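Local coordinates for protein amine oxidase (Emericella nidulans, PDB 3PGB) that probably oxidises primary amines to aldehydes, as in other copper amine oxidases, using a copper ion and a topaquinone cofactor in each subunit, at residues N549-V554 and T686-W691; E586-W591 and W641-V646; Q647-H652 and T676-E681; E655-H660 and P670-S675. All blocks are in the same frame, centred on the assembly; numbering follows the deposited sequence.

Contact 1: N549-V554 and T686-W691; sequences NTIELV and TDLVVW. With CA (calcium ion), chain F.
Leu688 meets Ile551 because its CG stands between the backbone N and the carbonyl carbon (chi1 47°), while Ile551 CG1 lies beside its own backbone N, anti to the carbonyl carbon (chi1 -64°). The two side chains cross obliquely, Leu688 CD2 lying 3.7 Å from Ile551 CG1. The same methyl also packs on the backbone of residues 549-550, and Leu688 CG is 4.0 Å from Asn549 CB. Two residues on, Val690 CG2 comes to 4.1 Å from Ile551 CD1. Both segments are strands of the copper amine oxidase enzyme domain, yet their directions differ by 54°, and they pair at a single antiparallel hydrogen-bonded position, Asn549 with Thr686. There Asn549 N donates to Thr686 O at 2.9 Å; the return bond from Thr686 N to Asn549 O is weak. Beyond this pair the strands splay, and side chains carry the contact. A calcium ion lies beside strand 686-691, bound by Asp687 OD1 at 2.3 Å and by Leu688 O at 2.4 Å, with Asp541, Phe542 and Asp543 supplying further ligands. A calcium-bound water joins the strands: it donates to Asn549 OD1 at 2.8 Å and accepts from Leu688 N. Asn549 is thus a second-shell residue, its OD1 also accepting from Ile544 N, whereas Asp687 OD2 turns to a salt bridge with Lys114.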
# COMPACT_ATOMS: atom_id res chain seq x y z
N ASN A 549 6.76 -28.38 -0.61
CA ASN A 549 7.37 -27.04 -0.67
C ASN A 549 8.32 -26.74 0.50
O ASN A 549 8.37 -27.48 1.49
CB ASN A 549 6.28 -25.97 -0.69
CG ASN A 549 5.38 -26.06 -1.91
OD1 ASN A 549 4.28 -25.50 -1.92
ND2 ASN A 549 5.84 -26.76 -2.94
N THR A 550 9.06 -25.63 0.38
CA THR A 550 9.92 -25.12 1.45
C THR A 550 9.84 -23.60 1.53
O THR A 550 9.72 -22.93 0.51
CB THR A 550 11.41 -25.50 1.24
OG1 THR A 550 11.52 -26.91 0.99
CG2 THR A 550 12.25 -25.13 2.46
N ILE A 551 9.93 -23.04 2.74
CA ILE A 551 10.01 -21.60 2.91
C ILE A 551 11.46 -21.17 2.86
O ILE A 551 12.29 -21.71 3.59
CB ILE A 551 9.42 -21.14 4.25
CG1 ILE A 551 7.91 -21.44 4.32
CG2 ILE A 551 9.68 -19.65 4.46
CD1 ILE A 551 7.10 -20.91 3.17
N GLU A 552 11.78 -20.22 1.99
CA GLU A 552 13.13 -19.67 1.92
C GLU A 552 13.07 -18.21 2.32
O GLU A 552 12.20 -17.48 1.87
CB GLU A 552 13.73 -19.80 0.52
CG GLU A 552 15.21 -19.41 0.47
CD GLU A 552 15.83 -19.56 -0.91
OE1 GLU A 552 17.08 -19.65 -1.00
OE2 GLU A 552 15.09 -19.59 -1.91
N LEU A 553 14.00 -17.82 3.18
CA LEU A 553 14.16 -16.42 3.57
C LEU A 553 15.35 -15.88 2.80
O LEU A 553 16.46 -16.41 2.90
CB LEU A 553 14.40 -16.28 5.07
CG LEU A 553 13.34 -16.94 5.97
CD1 LEU A 553 13.75 -16.83 7.44
CD2 LEU A 553 11.98 -16.32 5.74
N VAL A 554 15.10 -14.86 1.99
CA VAL A 554 16.15 -14.21 1.24
C VAL A 554 16.23 -12.81 1.79
O VAL A 554 15.28 -12.04 1.70
CB VAL A 554 15.85 -14.15 -0.26
CG1 VAL A 554 16.95 -13.38 -0.99
CG2 VAL A 554 15.72 -15.55 -0.81
N THR A 686 7.94 -30.52 2.41
CA THR A 686 6.70 -31.19 2.78
C THR A 686 5.57 -30.23 2.46
O THR A 686 5.82 -29.11 1.99
CB THR A 686 6.65 -31.55 4.28
OG1 THR A 686 6.45 -30.36 5.06
CG2 THR A 686 7.95 -32.24 4.71
N ASP A 687 4.33 -30.67 2.71
CA ASP A 687 3.15 -29.83 2.48
C ASP A 687 3.03 -28.83 3.62
O ASP A 687 2.76 -29.21 4.76
CB ASP A 687 1.89 -30.70 2.36
CG ASP A 687 0.66 -29.90 1.91
OD1 ASP A 687 0.67 -28.65 2.00
OD2 ASP A 687 -0.32 -30.54 1.47
N LEU A 688 3.21 -27.55 3.32
CA LEU A 688 3.14 -26.51 4.34
C LEU A 688 1.94 -25.61 4.13
O LEU A 688 1.37 -25.54 3.03
CB LEU A 688 4.45 -25.70 4.39
CG LEU A 688 5.06 -25.19 3.08
CD1 LEU A 688 4.22 -24.05 2.51
CD2 LEU A 688 6.51 -24.76 3.29
N VAL A 689 1.53 -24.94 5.20
CA VAL A 689 0.49 -23.92 5.16
C VAL A 689 1.08 -22.64 5.73
O VAL A 689 1.66 -22.66 6.82
CB VAL A 689 -0.73 -24.33 6.00
CG1 VAL A 689 -1.80 -23.25 5.94
CG2 VAL A 689 -1.27 -25.64 5.54
N VAL A 690 0.95 -21.55 4.99
CA VAL A 690 1.38 -20.25 5.48
C VAL A 690 0.16 -19.53 6.06
O VAL A 690 -0.82 -19.32 5.36
CB VAL A 690 2.02 -19.42 4.37
CG1 VAL A 690 2.52 -18.08 4.92
CG2 VAL A 690 3.15 -20.20 3.73
N TRP A 691 0.24 -19.20 7.34
CA TRP A 691 -0.81 -18.47 8.04
C TRP A 691 -0.38 -17.00 8.16
O TRP A 691 0.62 -16.70 8.80
CB TRP A 691 -1.04 -19.06 9.44
CG TRP A 691 -1.27 -20.54 9.44
CD1 TRP A 691 -0.33 -21.52 9.51
CD2 TRP A 691 -2.53 -21.22 9.39
NE1 TRP A 691 -0.92 -22.76 9.49
CE2 TRP A 691 -2.27 -22.60 9.43
CE3 TRP A 691 -3.86 -20.78 9.33
CZ2 TRP A 691 -3.29 -23.55 9.39
CZ3 TRP A 691 -4.87 -21.73 9.29
CH2 TRP A 691 -4.58 -23.10 9.33
CA CA F . 0.73 -26.56 0.95
O HOH W 1 3.18 -26.62 0.37

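Contact 2: E586-W591 and W641-V646; sequences EARLNW and WAEYDV
A classic beta bulge joins strand 588-589 to the start of strand 646-650: Asp645 and Val646 both face Leu589. Leu589 N donates to Val646 O at 3.0 Å, nearly straight at hydrogen (172°), and Val646 N returns a bond to Leu589 O, which Asp645 N reaches only weakly. Past the bulge, Asp645 OD1 uses its anti lone pair to accept from Trp591 N at 3.0 Å; His626 holds OD2. Val646 spreads its methyls, CG1 against Leu589 CD1 and CG2 against the Trp591 indole, 3.4 Å from CZ2. Arg588 CB sits over the centre of the Tyr644 ring, 3.9 Å from its centroid. The arginine chain bends at chi3 (80°), which turns NE toward the Tyr644 ring; Tyr644 CE2 then lies over the centre of the guanidinium with the two planes 51° apart. A water accepts from Arg588 NH1 and donates to Glu643 OE1, supplementing a long salt bridge from NH2; Arg588 NE donates to Gln647. Leu599 of strand 597-603 packs against Leu589, Trp591 and Val646, Trp641 reaches strands 374-389 and 532-542, and Phe593 and Asn594 of the second subunit touch Asn590 and Asp645.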
# COMPACT_ATOMS: atom_id res chain seq x y z
N GLU A 586 11.16 -23.06 14.23
CA GLU A 586 11.66 -21.76 13.78
C GLU A 586 10.74 -21.14 12.72
O GLU A 586 11.18 -20.36 11.87
CB GLU A 586 13.09 -21.92 13.22
CG GLU A 586 13.18 -22.92 12.06
CD GLU A 586 14.60 -23.15 11.55
OE1 GLU A 586 14.96 -24.34 11.39
OE2 GLU A 586 15.33 -22.17 11.30
N ALA A 587 9.45 -21.46 12.80
CA ALA A 587 8.49 -21.10 11.75
C ALA A 587 7.49 -20.01 12.16
O ALA A 587 6.49 -19.82 11.49
CB ALA A 587 7.75 -22.34 11.28
N ARG A 588 7.77 -19.29 13.24
CA ARG A 588 6.90 -18.20 13.68
C ARG A 588 7.72 -16.92 13.70
O ARG A 588 8.53 -16.69 14.60
CB ARG A 588 6.31 -18.48 15.07
CG ARG A 588 5.46 -19.72 15.14
CD ARG A 588 4.87 -19.91 16.53
NE ARG A 588 3.68 -19.08 16.75
CZ ARG A 588 3.03 -18.98 17.91
NH1 ARG A 588 3.44 -19.66 18.97
NH2 ARG A 588 1.97 -18.19 18.00
N LEU A 589 7.50 -16.07 12.70
CA LEU A 589 8.37 -14.93 12.48
C LEU A 589 7.61 -13.65 12.15
O LEU A 589 6.40 -13.66 11.93
CB LEU A 589 9.42 -15.26 11.40
CG LEU A 589 9.10 -16.32 10.35
CD1 LEU A 589 7.85 -15.94 9.56
CD2 LEU A 589 10.27 -16.51 9.41
N ASN A 590 8.35 -12.54 12.17
CA ASN A 590 7.81 -11.23 11.86
C ASN A 590 8.58 -10.59 10.73
O ASN A 590 9.73 -10.95 10.46
CB ASN A 590 7.85 -10.36 13.11
CG ASN A 590 6.91 -10.87 14.20
OD1 ASN A 590 5.78 -11.22 13.91
ND2 ASN A 590 7.38 -10.90 15.44
N TRP A 591 7.93 -9.65 10.04
CA TRP A 591 8.57 -8.96 8.93
C TRP A 591 9.76 -8.18 9.49
O TRP A 591 9.68 -7.58 10.55
CB TRP A 591 7.57 -8.04 8.22
CG TRP A 591 6.41 -8.79 7.62
CD1 TRP A 591 5.12 -8.77 8.05
CD2 TRP A 591 6.44 -9.68 6.49
NE1 TRP A 591 4.34 -9.58 7.26
CE2 TRP A 591 5.12 -10.15 6.30
CE3 TRP A 591 7.45 -10.12 5.63
CZ2 TRP A 591 4.79 -11.04 5.27
CZ3 TRP A 591 7.11 -11.01 4.61
CH2 TRP A 591 5.79 -11.46 4.44
N TRP A 641 -2.70 -17.28 17.24
CA TRP A 641 -2.31 -16.93 15.87
C TRP A 641 -2.03 -15.44 15.73
O TRP A 641 -1.36 -15.02 14.79
CB TRP A 641 -3.40 -17.35 14.89
CG TRP A 641 -4.75 -16.88 15.29
CD1 TRP A 641 -5.69 -17.60 15.96
CD2 TRP A 641 -5.31 -15.58 15.09
NE1 TRP A 641 -6.81 -16.83 16.18
CE2 TRP A 641 -6.59 -15.59 15.66
CE3 TRP A 641 -4.84 -14.41 14.48
CZ2 TRP A 641 -7.43 -14.47 15.63
CZ3 TRP A 641 -5.68 -13.31 14.44
CH2 TRP A 641 -6.95 -13.35 15.02
N ALA A 642 -2.55 -14.63 16.65
CA ALA A 642 -2.39 -13.18 16.59
C ALA A 642 -0.99 -12.71 17.00
O ALA A 642 -0.71 -11.52 16.92
CB ALA A 642 -3.44 -12.50 17.45
N GLU A 643 -0.12 -13.62 17.42
CA GLU A 643 1.15 -13.22 18.05
C GLU A 643 2.33 -13.00 17.09
O GLU A 643 3.36 -12.49 17.53
CB GLU A 643 1.53 -14.25 19.11
CG GLU A 643 0.44 -14.44 20.17
CD GLU A 643 0.80 -15.47 21.22
OE1 GLU A 643 1.90 -16.06 21.14
OE2 GLU A 643 -0.04 -15.68 22.12
N TYR A 644 2.18 -13.39 15.82
CA TYR A 644 3.23 -13.18 14.81
C TYR A 644 2.62 -12.80 13.45
O TYR A 644 1.44 -13.06 13.19
CB TYR A 644 4.10 -14.44 14.65
CG TYR A 644 4.81 -14.87 15.92
CD1 TYR A 644 6.16 -14.58 16.12
CD2 TYR A 644 4.14 -15.58 16.92
CE1 TYR A 644 6.81 -14.97 17.29
CE2 TYR A 644 4.78 -15.97 18.08
CZ TYR A 644 6.12 -15.66 18.26
OH TYR A 644 6.76 -16.05 19.41
N ASP A 645 3.42 -12.20 12.57
CA ASP A 645 2.96 -11.78 11.25
C ASP A 645 2.81 -12.96 10.31
O ASP A 645 1.86 -13.04 9.54
CB ASP A 645 3.94 -10.79 10.60
CG ASP A 645 4.23 -9.58 11.46
OD1 ASP A 645 5.36 -9.05 11.36
OD2 ASP A 645 3.34 -9.16 12.23
N VAL A 646 3.77 -13.87 10.35
CA VAL A 646 3.84 -14.99 9.41
C VAL A 646 4.18 -16.24 10.19
O VAL A 646 5.11 -16.26 10.97
CB VAL A 646 4.90 -14.73 8.30
CG1 VAL A 646 5.19 -16.00 7.51
CG2 VAL A 646 4.43 -13.62 7.38
O HOH W 2 1.51 -18.76 21.05
O HOH W 3 1.39 -10.89 7.49

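Contact 3: Q647-H652 and T676-E681; sequences QVTRQH and TFFNGE. With CA (calcium ion), chain E.
Glu681, a calcium ligand, meets His652 where the end of strand 647-650 faces the loop 676-681 in the copper amine oxidase enzyme domain. Phe677 O, Asn679 and Glu681 OE1 bind the ion with two waters, and Glu584 completes the shell. The closely packed part lies where Thr649 meets Phe677 and Phe678. Thr649 CG2 rests over one face of the Phe678 ring, 3.4 Å from CZ, with the two side chains crossing at about a right angle. Thr649 OG1 stands between the backbone N and the carbonyl carbon (chi1 65°), which leaves CG2 anti to the carbonyl carbon; OG1 bonds to Trp691 NE1. The same methyl lies 3.9 Å from Phe677 CB, while Gln647 CB comes to the edge of the Phe678 ring; Arg588 makes a cation-pi contact with that ring. Toward solvent the contact thins out: Asn679 and Gly680 are exposed, and the partly exposed Arg650 crosses Glu681 at about a right angle, with CD 3.9 Å from OE2. Its NH1 remains 4.3 Å from OE2, beyond a salt bridge, so the charges could interact only at longer range. Of the calcium-bound waters, one donates to Arg650 O at 2.8 Å. His652 and Glu681 reach toward each other tip to tip, ring and carboxylate 10° from coplanar, and His652 NE2 donates at 2.7 Å to the syn lone pair of Glu681 OE1, the oxygen that also binds calcium at 2.4 Å.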
# COMPACT_ATOMS: atom_id res chain seq x y z
N GLN A 647 3.39 -17.29 9.97
CA GLN A 647 3.49 -18.51 10.74
C GLN A 647 3.29 -19.69 9.79
O GLN A 647 2.32 -19.73 9.04
CB GLN A 647 2.46 -18.51 11.88
CG GLN A 647 2.71 -17.39 12.90
CD GLN A 647 1.63 -17.28 13.96
OE1 GLN A 647 1.77 -17.82 15.05
NE2 GLN A 647 0.55 -16.56 13.65
N VAL A 648 4.22 -20.63 9.80
CA VAL A 648 4.19 -21.74 8.87
C VAL A 648 4.11 -23.06 9.64
O VAL A 648 4.88 -23.29 10.58
CB VAL A 648 5.41 -21.75 7.94
CG1 VAL A 648 5.24 -22.79 6.87
CG2 VAL A 648 5.61 -20.36 7.32
N THR A 649 3.15 -23.90 9.25
CA THR A 649 2.96 -25.21 9.85
C THR A 649 2.79 -26.24 8.74
O THR A 649 2.45 -25.90 7.61
CB THR A 649 1.69 -25.29 10.72
OG1 THR A 649 0.54 -25.11 9.89
CG2 THR A 649 1.71 -24.23 11.81
N ARG A 650 3.02 -27.50 9.10
CA ARG A 650 2.82 -28.58 8.15
C ARG A 650 1.33 -28.83 8.01
O ARG A 650 0.60 -28.80 9.01
CB ARG A 650 3.53 -29.85 8.60
CG ARG A 650 3.41 -30.95 7.58
CD ARG A 650 4.33 -32.09 7.87
NE ARG A 650 4.34 -33.03 6.77
CZ ARG A 650 4.98 -34.20 6.79
NH1 ARG A 650 5.67 -34.58 7.87
NH2 ARG A 650 4.93 -35.00 5.72
N GLN A 651 0.89 -29.09 6.78
CA GLN A 651 -0.53 -29.30 6.50
C GLN A 651 -1.02 -30.61 7.12
O GLN A 651 -0.34 -31.64 7.07
CB GLN A 651 -0.78 -29.31 4.99
CG GLN A 651 -2.26 -29.12 4.57
CD GLN A 651 -3.11 -30.38 4.69
OE1 GLN A 651 -2.60 -31.51 4.66
NE2 GLN A 651 -4.42 -30.20 4.82
N HIS A 652 -2.19 -30.54 7.73
CA HIS A 652 -2.90 -31.72 8.18
C HIS A 652 -4.38 -31.49 7.93
O HIS A 652 -4.86 -30.37 8.00
CB HIS A 652 -2.67 -31.95 9.67
CG HIS A 652 -1.25 -32.27 10.01
ND1 HIS A 652 -0.59 -33.36 9.48
CD2 HIS A 652 -0.37 -31.65 10.82
CE1 HIS A 652 0.64 -33.39 9.95
NE2 HIS A 652 0.81 -32.37 10.77
N THR A 676 -0.71 -25.30 19.60
CA THR A 676 -0.49 -26.75 19.58
C THR A 676 -0.17 -27.28 18.19
O THR A 676 0.21 -28.43 18.04
CB THR A 676 -1.71 -27.51 20.17
OG1 THR A 676 -2.82 -27.40 19.28
CG2 THR A 676 -2.10 -26.94 21.55
N PHE A 677 -0.33 -26.44 17.16
CA PHE A 677 0.06 -26.79 15.79
C PHE A 677 1.57 -26.97 15.67
O PHE A 677 2.05 -27.65 14.76
CB PHE A 677 -0.36 -25.70 14.79
CG PHE A 677 -1.84 -25.68 14.46
CD1 PHE A 677 -2.80 -26.19 15.34
CD2 PHE A 677 -2.26 -25.10 13.27
CE1 PHE A 677 -4.16 -26.14 15.01
CE2 PHE A 677 -3.61 -25.05 12.93
CZ PHE A 677 -4.56 -25.57 13.81
N PHE A 678 2.32 -26.34 16.58
CA PHE A 678 3.78 -26.31 16.51
C PHE A 678 4.41 -27.37 17.41
O PHE A 678 4.60 -27.17 18.62
CB PHE A 678 4.28 -24.90 16.85
CG PHE A 678 3.72 -23.85 15.94
CD1 PHE A 678 4.39 -23.48 14.77
CD2 PHE A 678 2.48 -23.28 16.20
CE1 PHE A 678 3.84 -22.54 13.91
CE2 PHE A 678 1.93 -22.35 15.35
CZ PHE A 678 2.61 -21.97 14.20
N ASN A 679 4.71 -28.51 16.79
CA ASN A 679 5.28 -29.68 17.45
C ASN A 679 6.46 -30.22 16.65
O ASN A 679 6.56 -31.42 16.40
CB ASN A 679 4.20 -30.77 17.64
CG ASN A 679 3.60 -31.24 16.33
OD1 ASN A 679 3.59 -30.50 15.34
ND2 ASN A 679 3.08 -32.46 16.31
N GLY A 680 7.34 -29.31 16.24
CA GLY A 680 8.65 -29.67 15.67
C GLY A 680 8.67 -30.45 14.37
O GLY A 680 9.69 -31.06 14.05
N GLU A 681 7.57 -30.44 13.62
CA GLU A 681 7.51 -31.15 12.35
C GLU A 681 8.36 -30.46 11.29
O GLU A 681 8.53 -29.24 11.30
CB GLU A 681 6.07 -31.25 11.85
CG GLU A 681 5.16 -32.11 12.69
CD GLU A 681 3.80 -32.31 12.06
OE1 GLU A 681 2.96 -31.39 12.17
OE2 GLU A 681 3.58 -33.38 11.47
CA CA E . 2.64 -29.46 13.46
O HOH W 4 0.96 -28.79 11.83
O HOH W 5 0.71 -30.53 14.31

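Contact 4: E655-H660 and P670-S675; sequences EPTSAH and PPVDFS
His660 lies across Pro671, the two side chains at about a right angle. Followed outward, His660 CB touches Val672 CG2 at 3.8 Å and Pro671 CB at a similar distance. CG, placed anti to the backbone N (chi1 -172°), is 3.5 Å from Pro671 CB. On one side of the ring ND1 packs near Pro671 CG and bonds to Tyr662 N; on the other, CD2 lies against Pro671 CB. CE1 is only loosely near Pro671 CG, and at the tip NE2 has its hydrogen-bond partner in Asp148. Pro671 CB stands over this imidazole face, 3.8 Å from the centroid and 23° off the normal, which makes the contact CH-pi. The bonds at both ring nitrogens hold the imidazole in its rotation while the proline packs on its face.

Val672 points its methyls into the backbone of the facing segment. CG1 lies 3.5 Å from Ser658 O, and CG2 is equally near Ala659 O. That second carbonyl has a polar partner: Thr657 OG1 donates to Ala659 O at 2.7 Å in the carbonyl plane, a bond within the segment 655-660. Farther along, Ser658 CB packs obliquely on the Phe674 ring, 3.6 Å from CD1, while Ser658 OG bonds with Asn537. No hydrogen bond joins the two segments directly. Val672 N instead bonds to Asn663 OD1, from the intervening chain. The two segments are the limbs of a buried loop in the long connection from strand 646-650 to strand 686-698 of the enzyme domain.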
# COMPACT_ATOMS: atom_id res chain seq x y z
N GLU A 655 -6.09 -30.12 10.93
CA GLU A 655 -5.88 -28.71 11.25
C GLU A 655 -6.36 -27.84 10.09
O GLU A 655 -5.55 -27.16 9.44
CB GLU A 655 -4.39 -28.43 11.53
CG GLU A 655 -3.84 -29.06 12.81
CD GLU A 655 -2.32 -29.03 12.90
OE1 GLU A 655 -1.64 -28.56 11.95
OE2 GLU A 655 -1.79 -29.49 13.95
N PRO A 656 -7.67 -27.86 9.80
CA PRO A 656 -8.19 -27.09 8.66
C PRO A 656 -8.23 -25.58 8.92
O PRO A 656 -8.02 -24.79 7.99
CB PRO A 656 -9.60 -27.64 8.48
CG PRO A 656 -9.98 -28.12 9.85
CD PRO A 656 -8.73 -28.66 10.44
N THR A 657 -8.48 -25.21 10.17
CA THR A 657 -8.68 -23.82 10.57
C THR A 657 -7.76 -23.45 11.73
O THR A 657 -7.47 -24.28 12.57
CB THR A 657 -10.14 -23.57 11.04
OG1 THR A 657 -10.40 -24.31 12.25
CG2 THR A 657 -11.14 -24.01 9.98
N SER A 658 -7.32 -22.19 11.77
CA SER A 658 -6.51 -21.70 12.89
C SER A 658 -7.36 -21.32 14.10
O SER A 658 -6.81 -21.07 15.18
CB SER A 658 -5.69 -20.49 12.46
OG SER A 658 -6.51 -19.45 11.97
N ALA A 659 -8.69 -21.26 13.94
CA ALA A 659 -9.58 -20.88 15.03
C ALA A 659 -10.84 -21.73 15.09
O ALA A 659 -11.06 -22.63 14.27
CB ALA A 659 -9.95 -19.42 14.91
N HIS A 660 -11.66 -21.44 16.10
CA HIS A 660 -12.99 -22.00 16.26
C HIS A 660 -13.86 -20.88 16.82
O HIS A 660 -13.39 -20.11 17.66
CB HIS A 660 -12.95 -23.17 17.22
CG HIS A 660 -14.24 -23.92 17.32
ND1 HIS A 660 -15.33 -23.45 18.01
CD2 HIS A 660 -14.60 -25.13 16.82
CE1 HIS A 660 -16.32 -24.33 17.93
NE2 HIS A 660 -15.90 -25.35 17.21
N PRO A 670 -9.60 -23.77 24.70
CA PRO A 670 -10.38 -23.55 23.48
C PRO A 670 -10.37 -24.76 22.55
O PRO A 670 -9.39 -25.50 22.53
CB PRO A 670 -9.66 -22.38 22.81
CG PRO A 670 -8.27 -22.49 23.28
CD PRO A 670 -8.34 -23.00 24.68
N PRO A 671 -11.46 -24.96 21.76
CA PRO A 671 -11.50 -26.02 20.76
C PRO A 671 -10.25 -26.06 19.88
O PRO A 671 -9.63 -27.13 19.75
CB PRO A 671 -12.74 -25.67 19.94
CG PRO A 671 -13.66 -25.08 20.94
CD PRO A 671 -12.78 -24.32 21.91
N VAL A 672 -9.88 -24.93 19.30
CA VAL A 672 -8.64 -24.82 18.53
C VAL A 672 -7.67 -23.89 19.25
O VAL A 672 -7.91 -22.68 19.36
CB VAL A 672 -8.88 -24.34 17.09
CG1 VAL A 672 -7.57 -24.33 16.31
CG2 VAL A 672 -9.90 -25.22 16.40
N ASP A 673 -6.59 -24.47 19.76
CA ASP A 673 -5.49 -23.75 20.34
C ASP A 673 -4.37 -23.79 19.30
O ASP A 673 -3.66 -24.80 19.16
CB ASP A 673 -5.09 -24.43 21.65
CG ASP A 673 -3.93 -23.75 22.35
OD1 ASP A 673 -3.07 -23.17 21.65
OD2 ASP A 673 -3.88 -23.82 23.60
N PHE A 674 -4.23 -22.68 18.57
CA PHE A 674 -3.26 -22.58 17.48
C PHE A 674 -1.83 -22.94 17.92
O PHE A 674 -1.09 -23.54 17.14
CB PHE A 674 -3.30 -21.18 16.85
CG PHE A 674 -2.51 -21.05 15.57
CD1 PHE A 674 -2.95 -21.68 14.41
CD2 PHE A 674 -1.34 -20.31 15.53
CE1 PHE A 674 -2.23 -21.57 13.23
CE2 PHE A 674 -0.62 -20.20 14.35
CZ PHE A 674 -1.06 -20.83 13.20
N SER A 675 -1.46 -22.61 19.16
CA SER A 675 -0.12 -22.96 19.68
C SER A 675 0.27 -24.42 19.48
O SER A 675 1.44 -24.72 19.24
CB SER A 675 0.00 -22.64 21.17
OG SER A 675 0.26 -21.26 21.36

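In the fold
Contacts 1 and 4 are buried, whereas contacts 2 and 3 are only partly so. Contacts 1, 2 and 3 share sheet elements: strand 646-650 pairs with both 588-589 and 686-698, and Thr649 O lies 2.7 Å from Val689 N, a probable hydrogen bond. Contact 4 lies wholly on the connection from strand 646-650 to strand 686-698; contact 3 joins strand 646-650 to a later part of it, enclosing contact 4. The chemistry follows place: contacts 1 and 3 each hold a calcium site, contact 2 combines backbone bonds with an arginine-tyrosine contact, and contact 4 is apolar and CH-pi packing. Phe674 of contact 4 touches Trp691, Trp641 and Gln647, linking it to the other three.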